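Local atomic coordinates of FACT complex subunit (Chaetomium thermophilum var. thermophilum, PDB entry 4KHB), a protein that probably acts in the FACT complex as a histone chaperone that reorganizes nucleosomes, this fragment being the PH-like domain that pairs with the Pob3 N-terminal region. Residues Pro20-Met25 and Gly42-Phe47; Met25-Asp30 and Ile36-Met41; Asn50-Ala55 and Asn111-Leu116. All coordinates share one frame; numbering follows the deposited sequence.

Interaction 1: residues Pro20-Met25 and Gly42-Phe47; sequences PKVRDM and GRPVPF
Val22 meets Pro44 where a short 3-10 turn, residues 20-24, leans on strand 43-48 of the PH-like domain, outermost of its sheet within this chain. The two side chains run at about a right angle to each other. Val22 turns both methyls to the proline: CG1 lies 3.5 Å from Pro44 CB and equally close to Pro44 CG, while CG2 reaches Pro44 CB at 3.8 Å. This double approach goes with a chi1 of 136° at Val22, away from the usual staggered values. Both residues also rest on Val37 of the strand next door, so the valine covers two strands at once. On the far face of strand 43-48, Arg43 points away from the turn and hydrogen-bonds Arg56 O and Ser55 OG of the POB3N chain.

The turn closes with Met25 N bonded to Val22 O at 3.0 Å. From there the Met25 side chain heads for the tip of the hairpin of strands 35-40 and 43-48, where the backbone angles of Met41 and Gly42 fit a type I' turn. No hydrogen bond links the two segments. With chi2 near 170° the methionine chain runs out extended, which carries SD to 4.0 Å from Gly42 CA.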
# COMPACT_ATOMS: atom_id res chain seq x y z
N PRO A 20 -12.67 -3.01 10.86
CA PRO A 20 -11.64 -3.48 11.79
C PRO A 20 -10.80 -4.66 11.29
O PRO A 20 -9.65 -4.80 11.72
CB PRO A 20 -12.45 -3.90 13.02
CG PRO A 20 -13.66 -3.05 12.96
CD PRO A 20 -14.00 -2.96 11.50
N LYS A 21 -11.35 -5.48 10.39
CA LYS A 21 -10.61 -6.63 9.87
C LYS A 21 -9.52 -6.22 8.89
O LYS A 21 -8.78 -7.06 8.38
CB LYS A 21 -11.56 -7.64 9.22
CG LYS A 21 -12.45 -8.40 10.19
CD LYS A 21 -13.13 -9.55 9.47
CE LYS A 21 -13.81 -10.48 10.45
NZ LYS A 21 -13.28 -11.86 10.26
N VAL A 22 -9.44 -4.92 8.61
CA VAL A 22 -8.35 -4.34 7.83
C VAL A 22 -6.98 -4.68 8.42
O VAL A 22 -6.01 -4.86 7.68
CB VAL A 22 -8.53 -2.80 7.71
CG1 VAL A 22 -7.23 -2.06 7.94
CG2 VAL A 22 -9.16 -2.43 6.37
N ARG A 23 -6.92 -4.81 9.74
CA ARG A 23 -5.65 -5.06 10.42
C ARG A 23 -5.02 -6.42 10.11
O ARG A 23 -3.88 -6.67 10.50
CB ARG A 23 -5.82 -4.91 11.93
CG ARG A 23 -6.65 -5.97 12.63
CD ARG A 23 -6.54 -5.77 14.13
NE ARG A 23 -7.24 -4.57 14.57
CZ ARG A 23 -7.52 -4.28 15.84
NH1 ARG A 23 -8.16 -3.16 16.14
NH2 ARG A 23 -7.14 -5.10 16.81
N ASP A 24 -5.76 -7.29 9.43
CA ASP A 24 -5.25 -8.61 9.10
C ASP A 24 -4.57 -8.62 7.74
O ASP A 24 -4.13 -9.67 7.26
CB ASP A 24 -6.39 -9.65 9.13
CG ASP A 24 -6.96 -9.85 10.53
OD1 ASP A 24 -6.18 -9.85 11.50
OD2 ASP A 24 -8.20 -10.02 10.64
N MET A 25 -4.49 -7.44 7.12
CA MET A 25 -3.86 -7.29 5.80
C MET A 25 -4.52 -8.16 4.74
O MET A 25 -3.84 -8.68 3.85
CB MET A 25 -2.35 -7.56 5.88
CG MET A 25 -1.51 -6.29 5.96
SD MET A 25 0.23 -6.60 6.34
CE MET A 25 0.30 -5.88 7.98
N GLY A 42 1.33 -3.36 3.15
CA GLY A 42 1.11 -3.11 4.56
C GLY A 42 0.08 -2.03 4.81
O GLY A 42 -0.12 -1.60 5.94
N ARG A 43 -0.57 -1.60 3.74
CA ARG A 43 -1.51 -0.50 3.83
C ARG A 43 -2.85 -0.90 3.23
O ARG A 43 -2.92 -1.39 2.10
CB ARG A 43 -0.95 0.74 3.12
CG ARG A 43 -1.90 1.93 3.08
CD ARG A 43 -1.18 3.19 2.63
NE ARG A 43 0.00 3.44 3.45
CZ ARG A 43 -0.03 3.98 4.66
NH1 ARG A 43 -1.19 4.33 5.21
NH2 ARG A 43 1.09 4.18 5.34
N PRO A 44 -3.93 -0.68 4.00
CA PRO A 44 -5.30 -0.92 3.53
C PRO A 44 -5.76 0.19 2.60
O PRO A 44 -5.97 1.32 3.05
CB PRO A 44 -6.11 -0.88 4.83
CG PRO A 44 -5.30 -0.04 5.77
CD PRO A 44 -3.87 -0.27 5.41
N VAL A 45 -5.91 -0.13 1.32
CA VAL A 45 -6.25 0.90 0.33
C VAL A 45 -7.67 0.74 -0.18
O VAL A 45 -8.02 -0.29 -0.77
CB VAL A 45 -5.27 0.88 -0.85
CG1 VAL A 45 -5.59 2.01 -1.82
CG2 VAL A 45 -3.84 1.00 -0.35
N PRO A 46 -8.50 1.77 0.04
CA PRO A 46 -9.90 1.77 -0.40
C PRO A 46 -10.04 2.02 -1.89
O PRO A 46 -9.31 2.86 -2.44
CB PRO A 46 -10.52 2.94 0.38
CG PRO A 46 -9.50 3.32 1.42
CD PRO A 46 -8.18 2.95 0.85
N PHE A 47 -10.95 1.31 -2.54
CA PHE A 47 -11.34 1.62 -3.91
C PHE A 47 -12.86 1.58 -4.00
O PHE A 47 -13.49 0.57 -3.68
CB PHE A 47 -10.71 0.63 -4.90
CG PHE A 47 -9.23 0.83 -5.09
CD1 PHE A 47 -8.75 1.78 -5.97
CD2 PHE A 47 -8.32 0.05 -4.38
CE1 PHE A 47 -7.39 1.97 -6.16
CE2 PHE A 47 -6.95 0.23 -4.56
CZ PHE A 47 -6.49 1.19 -5.45

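Interaction 2: residues Met25-Asp30 and Ile36-Met41; sequences MGIVID and IVLPIM
Val28 and Val37 are joined by a pair of backbone hydrogen bonds. Val28 N gives to Val37 O at 3.1 Å, in the carbonyl plane and nearly straight at 168°. Val37 N returns a shorter one to Val28 O at 2.8 Å, this time close to the carbonyl's own axis. Two CA-H...O contacts flank them: Ile27 CA lies 3.6 Å from Val37 O, and Ile36 CA 3.5 Å from Val28 O.

These bonds make strands 28-30 and 35-40 the first antiparallel hairpin of the PH-like domain, with Val28 opposite Val37 as a hydrogen-bonded pair and Ile29 opposite Ile36 as a non-hydrogen-bonded one. Pro39 has no N-H to offer. Ile27 N hydrogen-bonds Asp176 OD2 of the POB3N chain.

The apolar contacts fall on two faces. Val28 and Val37 share one. On the other, Ile29 and Ile36 lie side by side: with CG1 of Ile36 held between its own N and carbonyl carbon (chi1 75°), CG2 is left to meet Ile29 CD1 at 3.7 Å. Ile27 runs alongside Leu38, CG2 to CD2, and packs on Phe98, while its CG1 comes to the rim of the proline ring at the CD corner, 3.8 Å from Pro39 CD.

The same ring also touches a carbonyl oxygen of the backbone leading into strand 28-30, Pro39 CB standing 3.4 Å from Met25 O.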
# COMPACT_ATOMS: atom_id res chain seq x y z
N MET A 25 -4.49 -7.44 7.12
CA MET A 25 -3.86 -7.29 5.80
C MET A 25 -4.52 -8.16 4.74
O MET A 25 -3.84 -8.68 3.85
CB MET A 25 -2.35 -7.56 5.88
CG MET A 25 -1.51 -6.29 5.96
SD MET A 25 0.23 -6.60 6.34
CE MET A 25 0.30 -5.88 7.98
N GLY A 26 -5.83 -8.31 4.83
CA GLY A 26 -6.56 -9.08 3.83
C GLY A 26 -7.54 -8.22 3.07
O GLY A 26 -7.83 -7.09 3.46
N ILE A 27 -8.04 -8.76 1.96
CA ILE A 27 -9.06 -8.09 1.17
C ILE A 27 -10.36 -7.97 1.96
O ILE A 27 -10.85 -8.97 2.51
CB ILE A 27 -9.32 -8.84 -0.16
CG1 ILE A 27 -8.06 -8.82 -1.04
CG2 ILE A 27 -10.48 -8.21 -0.91
CD1 ILE A 27 -8.19 -9.61 -2.33
N VAL A 28 -10.92 -6.77 2.03
CA VAL A 28 -12.15 -6.54 2.78
C VAL A 28 -13.20 -5.87 1.90
O VAL A 28 -12.91 -4.87 1.24
CB VAL A 28 -11.90 -5.65 4.02
CG1 VAL A 28 -13.21 -5.28 4.69
CG2 VAL A 28 -10.98 -6.35 5.00
N ILE A 29 -14.41 -6.43 1.89
CA ILE A 29 -15.51 -5.81 1.16
C ILE A 29 -16.36 -5.05 2.17
O ILE A 29 -16.80 -5.62 3.17
CB ILE A 29 -16.39 -6.84 0.43
CG1 ILE A 29 -15.52 -7.82 -0.37
CG2 ILE A 29 -17.43 -6.15 -0.46
CD1 ILE A 29 -14.83 -7.20 -1.56
N ASP A 30 -16.58 -3.76 1.91
CA ASP A 30 -17.40 -2.95 2.80
C ASP A 30 -18.59 -2.50 1.99
O ASP A 30 -18.61 -1.39 1.44
CB ASP A 30 -16.61 -1.75 3.33
CG ASP A 30 -17.34 -1.04 4.46
OD1 ASP A 30 -18.49 -1.42 4.77
OD2 ASP A 30 -16.76 -0.11 5.05
N ILE A 36 -14.35 -1.46 -1.62
CA ILE A 36 -13.48 -2.59 -1.32
C ILE A 36 -12.15 -2.05 -0.81
O ILE A 36 -11.72 -0.97 -1.21
CB ILE A 36 -13.28 -3.53 -2.54
CG1 ILE A 36 -12.32 -2.90 -3.56
CG2 ILE A 36 -14.61 -3.84 -3.20
CD1 ILE A 36 -11.91 -3.84 -4.68
N VAL A 37 -11.51 -2.79 0.09
CA VAL A 37 -10.25 -2.36 0.68
C VAL A 37 -9.16 -3.36 0.37
O VAL A 37 -9.22 -4.52 0.79
CB VAL A 37 -10.36 -2.18 2.21
CG1 VAL A 37 -9.04 -1.67 2.77
CG2 VAL A 37 -11.49 -1.23 2.57
N LEU A 38 -8.16 -2.92 -0.39
CA LEU A 38 -7.12 -3.82 -0.86
C LEU A 38 -5.82 -3.60 -0.10
O LEU A 38 -5.39 -2.46 0.11
CB LEU A 38 -6.91 -3.65 -2.36
CG LEU A 38 -8.21 -3.72 -3.16
CD1 LEU A 38 -8.00 -3.44 -4.64
CD2 LEU A 38 -8.87 -5.07 -2.96
N PRO A 39 -5.18 -4.70 0.33
CA PRO A 39 -3.93 -4.64 1.09
C PRO A 39 -2.72 -4.44 0.18
O PRO A 39 -2.35 -5.36 -0.56
CB PRO A 39 -3.88 -6.00 1.78
CG PRO A 39 -4.62 -6.92 0.84
CD PRO A 39 -5.69 -6.08 0.20
N ILE A 40 -2.13 -3.26 0.22
CA ILE A 40 -0.98 -2.96 -0.62
C ILE A 40 0.22 -2.51 0.21
O ILE A 40 0.24 -1.40 0.74
CB ILE A 40 -1.31 -1.88 -1.68
CG1 ILE A 40 -2.51 -2.32 -2.52
CG2 ILE A 40 -0.11 -1.61 -2.57
CD1 ILE A 40 -3.00 -1.27 -3.51
N MET A 41 1.20 -3.40 0.32
CA MET A 41 2.46 -3.13 1.02
C MET A 41 2.26 -2.69 2.47
O MET A 41 2.93 -1.78 2.95
CB MET A 41 3.29 -2.10 0.25
CG MET A 41 3.70 -2.58 -1.14
SD MET A 41 4.86 -3.97 -1.07
CE MET A 41 4.56 -4.76 -2.65

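Interaction 3: residues Asn50-Ala55 and Asn111-Leu116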
# COMPACT_ATOMS: atom_id res chain seq x y z
N ASN A 50 -17.67 2.61 -7.83
CA ASN A 50 -17.88 3.40 -9.05
C ASN A 50 -16.61 3.53 -9.89
O ASN A 50 -16.62 4.11 -10.98
CB ASN A 50 -18.42 4.79 -8.69
CG ASN A 50 -19.82 4.75 -8.10
OD1 ASN A 50 -20.48 3.71 -8.13
ND2 ASN A 50 -20.27 5.87 -7.57
N THR A 51 -15.52 2.99 -9.35
CA THR A 51 -14.21 3.06 -9.97
C THR A 51 -13.90 1.73 -10.66
O THR A 51 -13.00 1.64 -11.50
CB THR A 51 -13.14 3.44 -8.91
OG1 THR A 51 -12.35 4.54 -9.37
CG2 THR A 51 -12.24 2.27 -8.58
N ILE A 52 -14.69 0.71 -10.33
CA ILE A 52 -14.42 -0.67 -10.75
C ILE A 52 -15.23 -1.11 -11.98
O ILE A 52 -16.44 -0.88 -12.05
CB ILE A 52 -14.67 -1.65 -9.58
CG1 ILE A 52 -13.57 -1.48 -8.52
CG2 ILE A 52 -14.69 -3.09 -10.07
CD1 ILE A 52 -13.93 -2.08 -7.17
N LYS A 53 -14.55 -1.73 -12.93
CA LYS A 53 -15.18 -2.28 -14.13
C LYS A 53 -15.74 -3.68 -13.86
O LYS A 53 -16.95 -3.89 -13.94
CB LYS A 53 -14.16 -2.33 -15.28
CG LYS A 53 -14.76 -2.68 -16.63
CD LYS A 53 -13.71 -2.54 -17.72
CE LYS A 53 -14.36 -2.38 -19.09
NZ LYS A 53 -14.47 -3.69 -19.79
N ASN A 54 -14.86 -4.63 -13.56
CA ASN A 54 -15.27 -5.99 -13.23
C ASN A 54 -14.27 -6.72 -12.35
O ASN A 54 -13.16 -6.23 -12.12
CB ASN A 54 -15.54 -6.80 -14.51
CG ASN A 54 -14.37 -6.76 -15.48
OD1 ASN A 54 -13.23 -7.08 -15.12
ND2 ASN A 54 -14.64 -6.38 -16.72
N ALA A 55 -14.65 -7.91 -11.87
CA ALA A 55 -13.75 -8.75 -11.09
C ALA A 55 -13.85 -10.21 -11.54
O ALA A 55 -14.95 -10.72 -11.77
CB ALA A 55 -14.07 -8.64 -9.61
N ASN A 111 -17.98 -12.49 -6.69
CA ASN A 111 -19.43 -12.40 -6.80
C ASN A 111 -19.99 -11.18 -6.08
O ASN A 111 -20.89 -10.51 -6.59
CB ASN A 111 -20.09 -13.68 -6.25
CG ASN A 111 -19.71 -14.91 -7.05
OD1 ASN A 111 -19.51 -14.85 -8.27
ND2 ASN A 111 -19.60 -16.05 -6.37
N GLN A 112 -19.47 -10.90 -4.89
CA GLN A 112 -19.88 -9.72 -4.12
C GLN A 112 -19.59 -8.43 -4.89
O GLN A 112 -20.40 -7.50 -4.88
CB GLN A 112 -19.16 -9.68 -2.77
CG GLN A 112 -19.52 -10.81 -1.81
CD GLN A 112 -19.01 -10.55 -0.40
OE1 GLN A 112 -19.66 -9.86 0.39
NE2 GLN A 112 -17.84 -11.10 -0.08
N ILE A 113 -18.43 -8.38 -5.53
CA ILE A 113 -18.02 -7.21 -6.31
C ILE A 113 -18.90 -7.03 -7.55
O ILE A 113 -19.36 -5.93 -7.84
CB ILE A 113 -16.53 -7.30 -6.73
CG1 ILE A 113 -15.62 -7.19 -5.51
CG2 ILE A 113 -16.19 -6.22 -7.74
CD1 ILE A 113 -14.17 -7.52 -5.79
N SER A 114 -19.14 -8.13 -8.26
CA SER A 114 -20.00 -8.10 -9.44
C SER A 114 -21.41 -7.70 -9.05
O SER A 114 -22.07 -6.94 -9.77
CB SER A 114 -20.01 -9.47 -10.14
OG SER A 114 -18.71 -9.89 -10.49
N ASN A 115 -21.88 -8.21 -7.91
CA ASN A 115 -23.22 -7.92 -7.42
C ASN A 115 -23.35 -6.48 -6.95
O ASN A 115 -24.40 -5.85 -7.12
CB ASN A 115 -23.59 -8.91 -6.30
CG ASN A 115 -25.02 -8.74 -5.81
OD1 ASN A 115 -25.89 -8.26 -6.54
ND2 ASN A 115 -25.27 -9.14 -4.57
N LEU A 116 -22.29 -5.95 -6.35
CA LEU A 116 -22.22 -4.54 -5.97
C LEU A 116 -22.20 -3.65 -7.21
O LEU A 116 -22.82 -2.59 -7.24
CB LEU A 116 -20.98 -4.28 -5.10
CG LEU A 116 -21.17 -4.35 -3.58
CD1 LEU A 116 -19.86 -4.18 -2.84
CD2 LEU A 116 -22.17 -3.30 -3.13
O HOH W 1 -17.15 -12.57 -11.87
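Ile52 and Ala55, three residues apart on one strand, both point at Ile113 of the C-terminal helix, something a regular strand could not do because it would send them to opposite faces. A classic beta bulge makes it possible: Lys53 and Asn54 both face Asn69 on the neighbouring strand, and the extra residue resets the alternation so that Ala55 comes round to the side of Ile52.

Most of the contact is made by CG2 of Ile113. It stands anti to the backbone N and reaches 3.7 Å from Ala55 CB and 4.2 Å from Ile52 CG2, the two isoleucine side chains crossing at about a right angle. The other branch of Ile113 flanks the alanine methyl as well, its CD1 4.0 Å from Ala55 CB. The small alanine is consistent with the close approach of the helix segment, its axis 7.6 Å from that of the strand segment at the nearest and 142° between their directions.

At the more open end, Ser114 OG lies 4.1 Å from Ala55 O, and a water bridges the two. It donates to Ala55 O at 2.9 Å and only weakly to Ser114 OG. The serine has a direct hydrogen bond to Ala110 O, one turn back in the helix.

Ile52 also lies against Ile68 and Phe70 of strand 63-70. Helix 103-121 is the C-terminal helix of the PH-like fold; it meets strand 52-60 through Ile113 and through Lys117 NZ, bonded to Ile52 O, and Ile113 packs on Ile29 of strand 28-30, so the helix touches strands of both sheets.

Overall arrangement
Interactions 1 and 2 are neighbours, their centres about 5 Å apart, and share Met25. Both belong to the three-stranded antiparallel sheet 28-30, 35-40, 43-48, and along the chain interaction 2 is nested inside the loop that interaction 1 closes. Interaction 3 follows in series, joining strand 52-60 of the second sheet to helix 103-121; its centre lies about 14 Å from that of interaction 2 and about 18 Å from that of interaction 1. Ile29 packs on Ile113 and Leu116, and Ile36 on Ile52, connecting the two regions. Helix and sheets thus share a core, while strands 35-40 and 43-48 also present residues to the POB3N chain, consistent with a dimerization domain.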